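Long-range contacts in protein (soluble lytic transglycosylase SLT70) (Escherichia coli, PDB 1QSA), which cleaves peptidoglycan strands between N-acetylmuramic acid and N-acetylglucosamine, forming a 1,6-anhydro bond in the muramic acid residue: residues E320-W324 / D571-E577; N543-F547 / E613-Y618. All coordinates share one frame. Numbering follows the deposited sequence.

Interaction 1: residues E320-W324 / D571-E577; sequences EWRYW and DAVAFVE
Trp324 pushes the edge of its six-membered ring against the first turn of helix 572-578, CZ2 3.5 Å from Ala574 N and CH2 3.7 Å from Asp571 OD1. The helical segments run roughly antiparallel, at 148°, their short axes approaching to 12.3 Å; Glu320 faces Glu577 (CA to CA 7.9 Å), Trp324 faces Ala574 (CA to CA 9.0 Å). Trp324 (chi1 m) and Glu577 (chi1 t, chi2 p) reach into this wide gap from the two helices; small Ala574 leaves room. Val573 CG1 meets Trp324 CZ2 (3.6 Å) and Tyr323 CE2 (4.0 Å; chi1 t). Glu577 CG to Trp324 NE1 (4.0 Å) and Glu577 OE1 to Glu320 CB (3.6 Å) are not hydrogen bonds. N-cap Asp571 OD1 accepts from Ala574 N (2.8 Å). A water bridges Tyr323 OH (2.6 Å), also bonded by Arg359, and Asp571 OD2 (2.8 Å). The alpha-superhelix thus packs on the lysozyme-like catalytic domain. Trp324 NE1 and Glu577 share Tyr352; Arg293 and Lys589 salt-bridge Glu577. Without direct hydrogen bonds, apolar packing dominates and the buried carboxylate relies on surrounding partners.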
loop_
_atom_site.group_PDB
_atom_site.type_symbol
_atom_site.label_atom_id
_atom_site.label_comp_id
_atom_site.label_asym_id
_atom_site.label_seq_id
_atom_site.Cartn_x
_atom_site.Cartn_y
_atom_site.Cartn_z
ATOM N N GLU A 320 -8.199 -13.937 -14.292
ATOM C CA GLU A 320 -9.111 -14.781 -13.531
ATOM C C GLU A 320 -10.387 -15.167 -14.271
ATOM O O GLU A 320 -10.777 -16.340 -14.263
ATOM C CB GLU A 320 -9.464 -14.157 -12.169
ATOM C CG GLU A 320 -10.138 -12.774 -12.216
ATOM C CD GLU A 320 -9.173 -11.635 -12.015
ATOM O OE1 GLU A 320 -8.024 -11.724 -12.497
ATOM O OE2 GLU A 320 -9.575 -10.618 -11.411
ATOM N N TRP A 321 -11.008 -14.204 -14.951
ATOM C CA TRP A 321 -12.260 -14.487 -15.640
ATOM C C TRP A 321 -12.058 -15.284 -16.920
ATOM O O TRP A 321 -12.954 -16.019 -17.342
ATOM C CB TRP A 321 -13.079 -13.216 -15.835
ATOM C CG TRP A 321 -13.268 -12.433 -14.545
ATOM C CD1 TRP A 321 -13.261 -11.078 -14.418
ATOM C CD2 TRP A 321 -13.435 -12.960 -13.204
ATOM N NE1 TRP A 321 -13.403 -10.719 -13.094
ATOM C CE2 TRP A 321 -13.514 -11.851 -12.328
ATOM C CE3 TRP A 321 -13.512 -14.256 -12.662
ATOM C CZ2 TRP A 321 -13.667 -11.992 -10.934
ATOM C CZ3 TRP A 321 -13.662 -14.397 -11.270
ATOM C CH2 TRP A 321 -13.738 -13.266 -10.426
ATOM N N ARG A 322 -10.888 -15.139 -17.541
ATOM C CA ARG A 322 -10.581 -15.941 -18.720
ATOM C C ARG A 322 -10.401 -17.398 -18.261
ATOM O O ARG A 322 -10.927 -18.330 -18.887
ATOM C CB ARG A 322 -9.319 -15.435 -19.411
ATOM C CG ARG A 322 -9.529 -14.097 -20.101
ATOM C CD ARG A 322 -8.225 -13.526 -20.606
ATOM N NE ARG A 322 -7.668 -14.309 -21.704
ATOM C CZ ARG A 322 -6.379 -14.324 -22.034
ATOM N NH1 ARG A 322 -5.495 -13.622 -21.337
ATOM N NH2 ARG A 322 -5.966 -15.068 -23.052
ATOM N N TYR A 323 -9.708 -17.599 -17.135
ATOM C CA TYR A 323 -9.517 -18.959 -16.632
ATOM C C TYR A 323 -10.858 -19.587 -16.271
ATOM O O TYR A 323 -11.114 -20.734 -16.634
ATOM C CB TYR A 323 -8.608 -19.012 -15.388
ATOM C CG TYR A 323 -8.536 -20.429 -14.816
ATOM C CD1 TYR A 323 -7.681 -21.388 -15.369
ATOM C CD2 TYR A 323 -9.386 -20.827 -13.776
ATOM C CE1 TYR A 323 -7.683 -22.712 -14.908
ATOM C CE2 TYR A 323 -9.394 -22.136 -13.311
ATOM C CZ TYR A 323 -8.545 -23.072 -13.879
ATOM O OH TYR A 323 -8.555 -24.359 -13.424
ATOM N N TRP A 324 -11.714 -18.850 -15.568
ATOM C CA TRP A 324 -12.999 -19.437 -15.168
ATOM C C TRP A 324 -13.939 -19.667 -16.347
ATOM O O TRP A 324 -14.783 -20.570 -16.308
ATOM C CB TRP A 324 -13.623 -18.680 -13.992
ATOM C CG TRP A 324 -12.849 -18.967 -12.713
ATOM C CD1 TRP A 324 -11.994 -18.115 -12.057
ATOM C CD2 TRP A 324 -12.769 -20.222 -12.017
ATOM N NE1 TRP A 324 -11.375 -18.769 -11.015
ATOM C CE2 TRP A 324 -11.829 -20.061 -10.963
ATOM C CE3 TRP A 324 -13.395 -21.471 -12.186
ATOM C CZ2 TRP A 324 -11.497 -21.097 -10.084
ATOM C CZ3 TRP A 324 -13.064 -22.509 -11.303
ATOM C CH2 TRP A 324 -12.119 -22.311 -10.264
ATOM N N ASP A 571 -12.591 -26.435 -5.436
ATOM C CA ASP A 571 -11.199 -26.776 -5.683
ATOM C C ASP A 571 -10.227 -25.690 -5.205
ATOM O O ASP A 571 -10.647 -24.642 -4.707
ATOM C CB ASP A 571 -10.952 -27.214 -7.148
ATOM C CG ASP A 571 -11.036 -26.072 -8.169
ATOM O OD1 ASP A 571 -10.902 -24.888 -7.828
ATOM O OD2 ASP A 571 -11.195 -26.386 -9.366
ATOM N N ALA A 572 -8.932 -25.977 -5.314
ATOM C CA ALA A 572 -7.878 -25.064 -4.859
ATOM C C ALA A 572 -7.931 -23.664 -5.465
ATOM O O ALA A 572 -7.795 -22.658 -4.750
ATOM C CB ALA A 572 -6.515 -25.684 -5.127
ATOM N N VAL A 573 -8.157 -23.594 -6.773
ATOM C CA VAL A 573 -8.195 -22.311 -7.476
ATOM C C VAL A 573 -9.435 -21.525 -7.072
ATOM O O VAL A 573 -9.360 -20.328 -6.861
ATOM C CB VAL A 573 -8.176 -22.507 -9.019
ATOM C CG1 VAL A 573 -7.927 -21.177 -9.723
ATOM C CG2 VAL A 573 -7.109 -23.538 -9.419
ATOM N N ALA A 574 -10.573 -22.216 -6.944
ATOM C CA ALA A 574 -11.822 -21.566 -6.541
ATOM C C ALA A 574 -11.691 -21.035 -5.106
ATOM O O ALA A 574 -12.180 -19.942 -4.794
ATOM C CB ALA A 574 -12.992 -22.546 -6.648
ATOM N N PHE A 575 -11.005 -21.779 -4.243
ATOM C CA PHE A 575 -10.812 -21.308 -2.867
ATOM C C PHE A 575 -9.968 -20.010 -2.857
ATOM O O PHE A 575 -10.331 -19.042 -2.209
ATOM C CB PHE A 575 -10.171 -22.373 -1.987
ATOM C CG PHE A 575 -10.068 -21.964 -0.550
ATOM C CD1 PHE A 575 -11.148 -22.127 0.318
ATOM C CD2 PHE A 575 -8.921 -21.332 -0.079
ATOM C CE1 PHE A 575 -11.074 -21.652 1.636
ATOM C CE2 PHE A 575 -8.837 -20.857 1.228
ATOM C CZ PHE A 575 -9.924 -21.020 2.081
ATOM N N VAL A 576 -8.883 -19.978 -3.629
ATOM C CA VAL A 576 -8.043 -18.775 -3.690
ATOM C C VAL A 576 -8.831 -17.582 -4.246
ATOM O O VAL A 576 -8.849 -16.497 -3.650
ATOM C CB VAL A 576 -6.801 -19.007 -4.591
ATOM C CG1 VAL A 576 -6.046 -17.670 -4.848
ATOM C CG2 VAL A 576 -5.862 -20.006 -3.934
ATOM N N GLU A 577 -9.529 -17.798 -5.359
ATOM C CA GLU A 577 -10.266 -16.719 -6.003
ATOM C C GLU A 577 -11.438 -16.180 -5.192
ATOM O O GLU A 577 -11.785 -15.001 -5.309
ATOM C CB GLU A 577 -10.748 -17.146 -7.397
ATOM C CG GLU A 577 -11.235 -15.963 -8.228
ATOM C CD GLU A 577 -10.166 -14.895 -8.381
ATOM O OE1 GLU A 577 -9.046 -15.230 -8.784
ATOM O OE2 GLU A 577 -10.426 -13.718 -8.083
HETATM O O HOH W 1 -10.408 -25.006 -11.662
#

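Interaction 2: residues N543-F547 / E613-Y618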
loop_
_atom_site.group_PDB
_atom_site.type_symbol
_atom_site.label_atom_id
_atom_site.label_comp_id
_atom_site.label_asym_id
_atom_site.label_seq_id
_atom_site.Cartn_x
_atom_site.Cartn_y
_atom_site.Cartn_z
ATOM N N ASN A 543 0.007 -28.548 6.205
ATOM C CA ASN A 543 1.094 -28.352 5.250
ATOM C C ASN A 543 0.595 -27.902 3.878
ATOM O O ASN A 543 1.128 -28.302 2.840
ATOM C CB ASN A 543 1.932 -29.638 5.129
ATOM C CG ASN A 543 2.756 -29.934 6.382
ATOM O OD1 ASN A 543 2.516 -29.374 7.457
ATOM N ND2 ASN A 543 3.728 -30.833 6.246
ATOM N N ASN A 544 -0.366 -26.987 3.896
ATOM C CA ASN A 544 -0.955 -26.451 2.670
ATOM C C ASN A 544 -0.604 -24.964 2.581
ATOM O O ASN A 544 -0.977 -24.190 3.455
ATOM C CB ASN A 544 -2.472 -26.671 2.726
ATOM C CG ASN A 544 -3.180 -26.157 1.494
ATOM O OD1 ASN A 544 -3.155 -24.955 1.213
ATOM N ND2 ASN A 544 -3.845 -27.058 0.763
ATOM N N ARG A 545 0.119 -24.583 1.530
ATOM C CA ARG A 545 0.579 -23.207 1.358
ATOM C C ARG A 545 -0.518 -22.181 1.108
ATOM O O ARG A 545 -0.331 -20.994 1.372
ATOM C CB ARG A 545 1.673 -23.130 0.295
ATOM C CG ARG A 545 2.952 -23.886 0.705
ATOM C CD ARG A 545 3.914 -23.983 -0.479
ATOM N NE ARG A 545 3.178 -24.509 -1.629
ATOM C CZ ARG A 545 3.136 -23.941 -2.831
ATOM N NH1 ARG A 545 3.887 -22.878 -3.111
ATOM N NH2 ARG A 545 2.377 -24.484 -3.782
ATOM N N ILE A 546 -1.669 -22.622 0.610
ATOM C CA ILE A 546 -2.758 -21.670 0.406
ATOM C C ILE A 546 -3.235 -21.231 1.793
ATOM O O ILE A 546 -3.358 -20.035 2.070
ATOM C CB ILE A 546 -3.934 -22.309 -0.395
ATOM C CG1 ILE A 546 -3.484 -22.569 -1.841
ATOM C CG2 ILE A 546 -5.174 -21.401 -0.356
ATOM C CD1 ILE A 546 -4.495 -23.373 -2.675
ATOM N N PHE A 547 -3.470 -22.214 2.665
ATOM C CA PHE A 547 -3.932 -21.932 4.027
ATOM C C PHE A 547 -2.899 -21.193 4.872
ATOM O O PHE A 547 -3.238 -20.217 5.545
ATOM C CB PHE A 547 -4.342 -23.223 4.752
ATOM C CG PHE A 547 -5.408 -24.022 4.042
ATOM C CD1 PHE A 547 -6.319 -23.404 3.203
ATOM C CD2 PHE A 547 -5.486 -25.410 4.220
ATOM C CE1 PHE A 547 -7.298 -24.143 2.543
ATOM C CE2 PHE A 547 -6.463 -26.162 3.565
ATOM C CZ PHE A 547 -7.371 -25.527 2.726
ATOM N N GLU A 613 -2.096 -30.238 -2.605
ATOM C CA GLU A 613 -2.776 -28.945 -2.610
ATOM C C GLU A 613 -3.754 -28.869 -3.782
ATOM O O GLU A 613 -4.898 -28.415 -3.632
ATOM C CB GLU A 613 -1.748 -27.815 -2.738
ATOM C CG GLU A 613 -0.895 -27.608 -1.492
ATOM C CD GLU A 613 0.331 -26.741 -1.750
ATOM O OE1 GLU A 613 0.751 -26.629 -2.915
ATOM O OE2 GLU A 613 0.890 -26.184 -0.783
ATOM N N TRP A 614 -3.288 -29.288 -4.958
ATOM C CA TRP A 614 -4.087 -29.250 -6.181
ATOM C C TRP A 614 -5.359 -30.099 -6.133
ATOM O O TRP A 614 -6.395 -29.686 -6.656
ATOM C CB TRP A 614 -3.228 -29.701 -7.372
ATOM C CG TRP A 614 -3.891 -29.576 -8.728
ATOM C CD1 TRP A 614 -4.450 -30.585 -9.481
ATOM C CD2 TRP A 614 -4.031 -28.379 -9.500
ATOM N NE1 TRP A 614 -4.926 -30.080 -10.670
ATOM C CE2 TRP A 614 -4.682 -28.732 -10.714
ATOM C CE3 TRP A 614 -3.671 -27.046 -9.293
ATOM C CZ2 TRP A 614 -4.976 -27.792 -11.711
ATOM C CZ3 TRP A 614 -3.964 -26.107 -10.288
ATOM C CH2 TRP A 614 -4.610 -26.491 -11.483
ATOM N N GLY A 615 -5.273 -31.255 -5.486
ATOM C CA GLY A 615 -6.402 -32.181 -5.444
ATOM C C GLY A 615 -7.328 -32.210 -4.246
ATOM O O GLY A 615 -8.368 -32.863 -4.286
ATOM N N ARG A 616 -6.958 -31.503 -3.187
ATOM C CA ARG A 616 -7.729 -31.437 -1.953
ATOM C C ARG A 616 -9.107 -30.788 -2.160
ATOM O O ARG A 616 -9.307 -30.009 -3.093
ATOM C CB ARG A 616 -6.940 -30.626 -0.924
ATOM C CG ARG A 616 -7.610 -30.531 0.407
ATOM C CD ARG A 616 -7.174 -29.309 1.166
ATOM N NE ARG A 616 -8.142 -29.046 2.217
ATOM C CZ ARG A 616 -8.019 -29.464 3.469
ATOM N NH1 ARG A 616 -6.925 -30.109 3.850
ATOM N NH2 ARG A 616 -8.971 -29.187 4.350
ATOM N N ARG A 617 -10.064 -31.151 -1.305
ATOM C CA ARG A 617 -11.383 -30.530 -1.332
ATOM C C ARG A 617 -11.248 -29.296 -0.421
ATOM O O ARG A 617 -10.574 -29.350 0.609
ATOM C CB ARG A 617 -12.457 -31.495 -0.808
ATOM C CG ARG A 617 -12.576 -32.792 -1.616
ATOM C CD ARG A 617 -13.754 -33.666 -1.144
ATOM N NE ARG A 617 -13.913 -33.633 0.311
ATOM C CZ ARG A 617 -15.009 -33.200 0.935
ATOM N NH1 ARG A 617 -16.067 -32.801 0.241
ATOM N NH2 ARG A 617 -15.058 -33.190 2.261
ATOM N N TYR A 618 -11.822 -28.172 -0.834
ATOM C CA TYR A 618 -11.743 -26.929 -0.068
ATOM C C TYR A 618 -13.137 -26.478 0.364
ATOM O O TYR A 618 -13.285 -26.037 1.517
ATOM C CB TYR A 618 -11.081 -25.818 -0.910
ATOM C CG TYR A 618 -9.603 -26.019 -1.164
ATOM C CD1 TYR A 618 -9.146 -26.987 -2.071
ATOM C CD2 TYR A 618 -8.646 -25.264 -0.469
ATOM C CE1 TYR A 618 -7.780 -27.200 -2.272
ATOM C CE2 TYR A 618 -7.286 -25.479 -0.662
ATOM C CZ TYR A 618 -6.862 -26.446 -1.560
ATOM O OH TYR A 618 -5.515 -26.658 -1.722
ATOM O OXT TYR A 618 -14.072 -26.573 -0.451
HETATM O O HOH W 2 3.174 -27.642 0.434
#
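Glu613 reaches across in an extended rotamer (chi1 m, chi2 t) to the start of helix 545-554. Its OE2 accepts from Arg545 N (2.9 Å) and Arg545 NE (3.0 Å), its OE1 from Arg545 NH2 (2.8 Å). Arginine suits the place: in its m, t, m rotamer it curls the guanidinium back beside its own backbone N, so NE and NH2 along one edge engage both carboxylate oxygens, leaving NH1 to form a salt bridge with Asp595. A water links Glu613 OE2 (3.0 Å) to Asn543 O (3.2 Å).

Asn544 (chi1 t) caps the helix through OD1, which accepts from Phe547 N (3.1 Å) and weakly from Ile546 N (2.8 Å). Separately, Asn544 ND2 donates to Tyr618 OH (3.0 Å), which donates to Glu613 O (2.7 Å); chi1 m turns the terminal tyrosine back onto the last helix.

Phe547, also chi1 m, brings CZ to 3.4 Å from Tyr618 CE2; the rings are oblique, centroids 5.3 Å apart and planes at 62°. Ile546 CD1 adds an apolar contact with Tyr618 CE2 (4.0 Å). On the exposed side, in the conformer given, Arg616 sets one guanidinium face against the Phe547 ring edge (NE to CE2 3.6 Å); it also touches a crystal neighbour, so this contact is less certain. The C-terminal residues are thus packed against the start of helix 545-554 by a buried ion pair, a chain of hydrogen bonds from amide to hydroxyl to carbonyl, and aromatic packing.

Following the chain, segment 320-324 comes first, on the alpha-superhelix; the chain then passes through the L domain and into the catalytic domain, with its predicted active-site Glu478, before reaching 543-547. Interaction 1 closes its loop of 246 intervening residues at 571-577, tying superhelix to catalytic domain. Interaction 2 opens before that closure and ends after it, at the C terminus, spanning 65 residues, so the two loops cross. Their centres are 13 Å apart and they meet directly: Ala572 CA lies 3.4 Å from Tyr618 CE1, and Phe575 packs edge-to-face on Phe547. Helix 572-578 is therefore flanked by helix 319-331 and by the C-terminal tail.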